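Outer membrane protein YopM (Yersinia pestis, PDB 1JL5) probably acts as an effector that alters host cell physiology and promotes bacterial survival, and is built as a calcium-binding leucine-rich repeat protein. Local coordinates at residues Ile200-Asn204 against Asn205-Lys209; Asp212-Leu215 against Ser216-Ser219. All coordinates share one frame; numbering follows the deposited sequence.

Interaction 1 of 2, residues Ile200-Asn204 against Asn205-Lys209; sequences IYADN and NSLKK
Asn205 reaches back across the turn that follows strand 199-201 and bonds to the backbone of Ala202, three residues earlier in the same leucine-rich repeat. Its CB lies 3.5 Å from Ala202 O. With chi1 at -82°, CG lies beside the residue's own backbone N and passes close to the carbonyl of Asn204. At the tip, ND2 donates to Ala202 O over 2.7 Å, with an almost straight N-H...O angle of 178°. The oxygen lies in the amide plane of Asn205, yet the amide nitrogen stands above the plane of the Ala202 carbonyl, well away from a lone-pair direction. The same ND2 also donates to Ala180 O of the preceding coil, while OD1 accepts from Leu185 N, so the amide joins two neighbouring coils.

Beside this polar bridge, Leu207 CD1 packs on Ala202 CB at 3.6 Å, both residues being buried. At the partly exposed part of the turn, Asn204 ND2 donates to Asp203 OD2 over 2.7 Å, meeting the carboxylate on its anti side. Asn225, one coil on, donates to Ala202 O as well, which repeats the pattern. The chemistry is that of the asparagine ladder of leucine-rich repeats: a buried amide satisfies backbone groups that the sheet bonds leave over at the turn, and holds successive coils together.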
# COMPACT_ATOMS: atom_id res chain seq x y z
N ILE A 200 -16.35 -26.70 -5.36
CA ILE A 200 -17.26 -25.72 -5.91
C ILE A 200 -16.69 -24.34 -5.63
O ILE A 200 -16.40 -24.00 -4.48
CB ILE A 200 -18.64 -25.75 -5.25
CG1 ILE A 200 -19.31 -27.10 -5.48
CG2 ILE A 200 -19.50 -24.62 -5.80
CD1 ILE A 200 -20.60 -27.25 -4.69
N TYR A 201 -16.51 -23.58 -6.69
CA TYR A 201 -16.05 -22.21 -6.55
C TYR A 201 -17.22 -21.45 -7.12
O TYR A 201 -17.55 -21.59 -8.30
CB TYR A 201 -14.79 -21.97 -7.37
CG TYR A 201 -13.59 -22.71 -6.83
CD1 TYR A 201 -13.45 -24.08 -7.05
CD2 TYR A 201 -12.63 -22.05 -6.07
CE1 TYR A 201 -12.37 -24.77 -6.51
CE2 TYR A 201 -11.55 -22.74 -5.54
CZ TYR A 201 -11.43 -24.10 -5.76
OH TYR A 201 -10.36 -24.80 -5.24
N ALA A 202 -17.88 -20.69 -6.26
CA ALA A 202 -19.03 -19.92 -6.67
C ALA A 202 -18.94 -18.58 -5.97
O ALA A 202 -19.92 -17.88 -5.78
CB ALA A 202 -20.31 -20.64 -6.28
N ASP A 203 -17.73 -18.24 -5.56
CA ASP A 203 -17.49 -16.97 -4.89
C ASP A 203 -17.79 -15.86 -5.88
O ASP A 203 -17.88 -16.10 -7.09
CB ASP A 203 -16.03 -16.87 -4.48
CG ASP A 203 -15.09 -17.07 -5.65
OD1 ASP A 203 -15.07 -18.19 -6.20
OD2 ASP A 203 -14.40 -16.11 -6.03
N ASN A 204 -17.92 -14.65 -5.36
CA ASN A 204 -18.17 -13.50 -6.21
C ASN A 204 -19.32 -13.69 -7.17
O ASN A 204 -19.18 -13.57 -8.38
CB ASN A 204 -16.90 -13.18 -6.98
CG ASN A 204 -15.83 -12.63 -6.08
OD1 ASN A 204 -15.88 -11.47 -5.69
ND2 ASN A 204 -14.87 -13.47 -5.71
N ASN A 205 -20.47 -14.00 -6.59
CA ASN A 205 -21.69 -14.16 -7.34
C ASN A 205 -22.69 -13.47 -6.45
O ASN A 205 -22.30 -12.75 -5.56
CB ASN A 205 -22.00 -15.64 -7.51
CG ASN A 205 -21.24 -16.24 -8.65
OD1 ASN A 205 -21.45 -15.86 -9.80
ND2 ASN A 205 -20.33 -17.17 -8.36
N SER A 206 -23.97 -13.67 -6.70
CA SER A 206 -24.95 -13.04 -5.84
C SER A 206 -25.80 -14.11 -5.23
O SER A 206 -27.02 -14.00 -5.14
CB SER A 206 -25.80 -12.05 -6.64
OG SER A 206 -25.00 -10.93 -7.00
N LEU A 207 -25.14 -15.18 -4.80
CA LEU A 207 -25.83 -16.29 -4.18
C LEU A 207 -26.31 -15.83 -2.81
O LEU A 207 -25.54 -15.29 -2.02
CB LEU A 207 -24.89 -17.48 -4.04
CG LEU A 207 -24.29 -18.00 -5.34
CD1 LEU A 207 -23.35 -19.16 -5.04
CD2 LEU A 207 -25.41 -18.45 -6.28
N LYS A 208 -27.60 -16.03 -2.55
CA LYS A 208 -28.15 -15.67 -1.26
C LYS A 208 -28.08 -16.94 -0.44
O LYS A 208 -27.96 -16.91 0.78
CB LYS A 208 -29.60 -15.21 -1.39
CG LYS A 208 -29.75 -13.86 -2.05
CD LYS A 208 -31.16 -13.34 -1.88
CE LYS A 208 -31.33 -11.97 -2.51
NZ LYS A 208 -32.70 -11.43 -2.27
N LYS A 209 -28.14 -18.07 -1.14
CA LYS A 209 -28.06 -19.36 -0.50
C LYS A 209 -27.28 -20.30 -1.39
O LYS A 209 -27.15 -20.09 -2.58
CB LYS A 209 -29.47 -19.94 -0.28
CG LYS A 209 -30.33 -19.10 0.65
CD LYS A 209 -31.67 -19.78 0.95
CE LYS A 209 -32.49 -18.93 1.91
NZ LYS A 209 -33.79 -19.57 2.26

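Interaction 2 of 2, residues Asp212-Leu215 against Ser216-Ser219; sequences DLPL and SLES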
# COMPACT_ATOMS: atom_id res chain seq x y z
N ASP A 212 -28.04 -27.40 -1.21
CA ASP A 212 -27.48 -28.35 -0.26
C ASP A 212 -26.26 -28.89 -0.97
O ASP A 212 -26.27 -29.09 -2.18
CB ASP A 212 -28.47 -29.46 0.06
CG ASP A 212 -29.64 -28.96 0.88
OD1 ASP A 212 -29.39 -28.21 1.85
OD2 ASP A 212 -30.80 -29.31 0.57
N LEU A 213 -25.20 -29.12 -0.22
CA LEU A 213 -23.96 -29.58 -0.80
C LEU A 213 -23.88 -31.09 -0.94
O LEU A 213 -24.41 -31.83 -0.12
CB LEU A 213 -22.79 -29.05 0.02
CG LEU A 213 -22.88 -27.54 0.26
CD1 LEU A 213 -21.69 -27.07 1.08
CD2 LEU A 213 -22.94 -26.81 -1.08
N PRO A 214 -23.20 -31.55 -1.99
CA PRO A 214 -23.03 -32.98 -2.24
C PRO A 214 -22.10 -33.60 -1.21
O PRO A 214 -21.11 -32.99 -0.80
CB PRO A 214 -22.46 -33.03 -3.65
CG PRO A 214 -21.62 -31.79 -3.68
CD PRO A 214 -22.53 -30.77 -3.05
N LEU A 215 -22.42 -34.81 -0.81
CA LEU A 215 -21.63 -35.54 0.16
C LEU A 215 -20.17 -35.58 -0.26
O LEU A 215 -19.27 -35.62 0.58
CB LEU A 215 -22.16 -36.97 0.27
CG LEU A 215 -21.41 -37.91 1.20
CD1 LEU A 215 -21.67 -37.50 2.63
CD2 LEU A 215 -21.87 -39.35 0.96
N SER A 216 -19.94 -35.57 -1.56
CA SER A 216 -18.59 -35.63 -2.09
C SER A 216 -17.80 -34.34 -1.96
O SER A 216 -16.58 -34.35 -2.07
CB SER A 216 -18.64 -36.03 -3.56
OG SER A 216 -19.46 -35.13 -4.27
N LEU A 217 -18.50 -33.23 -1.74
CA LEU A 217 -17.82 -31.94 -1.66
C LEU A 217 -16.65 -31.91 -0.69
O LEU A 217 -16.78 -32.25 0.47
CB LEU A 217 -18.81 -30.83 -1.29
CG LEU A 217 -18.34 -29.42 -1.68
CD1 LEU A 217 -18.21 -29.35 -3.21
CD2 LEU A 217 -19.33 -28.38 -1.19
N GLU A 218 -15.50 -31.49 -1.19
CA GLU A 218 -14.32 -31.41 -0.36
C GLU A 218 -14.00 -29.94 -0.15
O GLU A 218 -13.37 -29.55 0.82
CB GLU A 218 -13.14 -32.08 -1.04
CG GLU A 218 -13.44 -33.49 -1.49
CD GLU A 218 -12.20 -34.21 -1.95
OE1 GLU A 218 -11.34 -33.56 -2.58
OE2 GLU A 218 -12.09 -35.43 -1.69
N SER A 219 -14.48 -29.13 -1.08
CA SER A 219 -14.20 -27.72 -1.01
C SER A 219 -15.28 -26.87 -1.62
O SER A 219 -15.82 -27.19 -2.68
CB SER A 219 -12.87 -27.44 -1.70
OG SER A 219 -12.52 -26.08 -1.59
O HOH W 1 -18.25 -33.85 2.12
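Leu217 closes a type I beta turn that begins at Pro214, on the side of the leucine-rich repeat coil where repeat 7 passes into repeat 8 and the chain heads for strand 219-221. One backbone hydrogen bond defines the turn: Leu217 N donates to Pro214 O over 2.8 Å, with an N-H...O angle of 157°.

Apolar packing covers the inner side. Leu217 CG lies anti to its backbone N (chi1 -159°), and the CD2 branch meets the side chain of Leu213, coming to 3.5 Å from Leu213 CD1 and 3.7 Å from Leu213 CB. Leu217 CD2 also lies within 4 Å of Leu213 CG and CD2, with the two side chains running at a slant to each other. Nearer the backbone, the proline ring leans on the root of the same side chain, with Pro214 CG 3.8 Å from Leu217 CB. Ser216 OG lies 3.7 Å from Pro214 CB. Leu213 continues the hydrophobic interior into the next coil, where it touches Pro231 and Leu236.

Polar contacts sit at the corner. Ser216 OG is hydrogen-bonded to Leu197 O of the preceding coil, tying the turn to its neighbour. Exposed Leu215 turns its side chain away from the following residues, but its carbonyl is used. A water donates both its hydrogens across the turn, one to Leu215 O at 2.6 Å and the other to Leu217 O at 2.7 Å.

Both contacts belong to one turn of the solenoid, their centres 15 Å apart. Interaction 1 comes first along the chain, at the exit of strand 199-201; interaction 2 follows after the loop, at the approach to strand 219-221. They meet where these adjacent parallel strands run side by side: Ile200 N lies 2.8 Å from Ser219 O, a probable hydrogen bond, and Ile200 CG1 packs on Leu217 CD1 at 3.4 Å. Residues 200-209 thus bend the chain out of one strand and residues 212-219 return it to the next, completing a coil. Stacking of such coils builds the elongated repeat protein, and four copies of the chain assemble into a hollow cylinder.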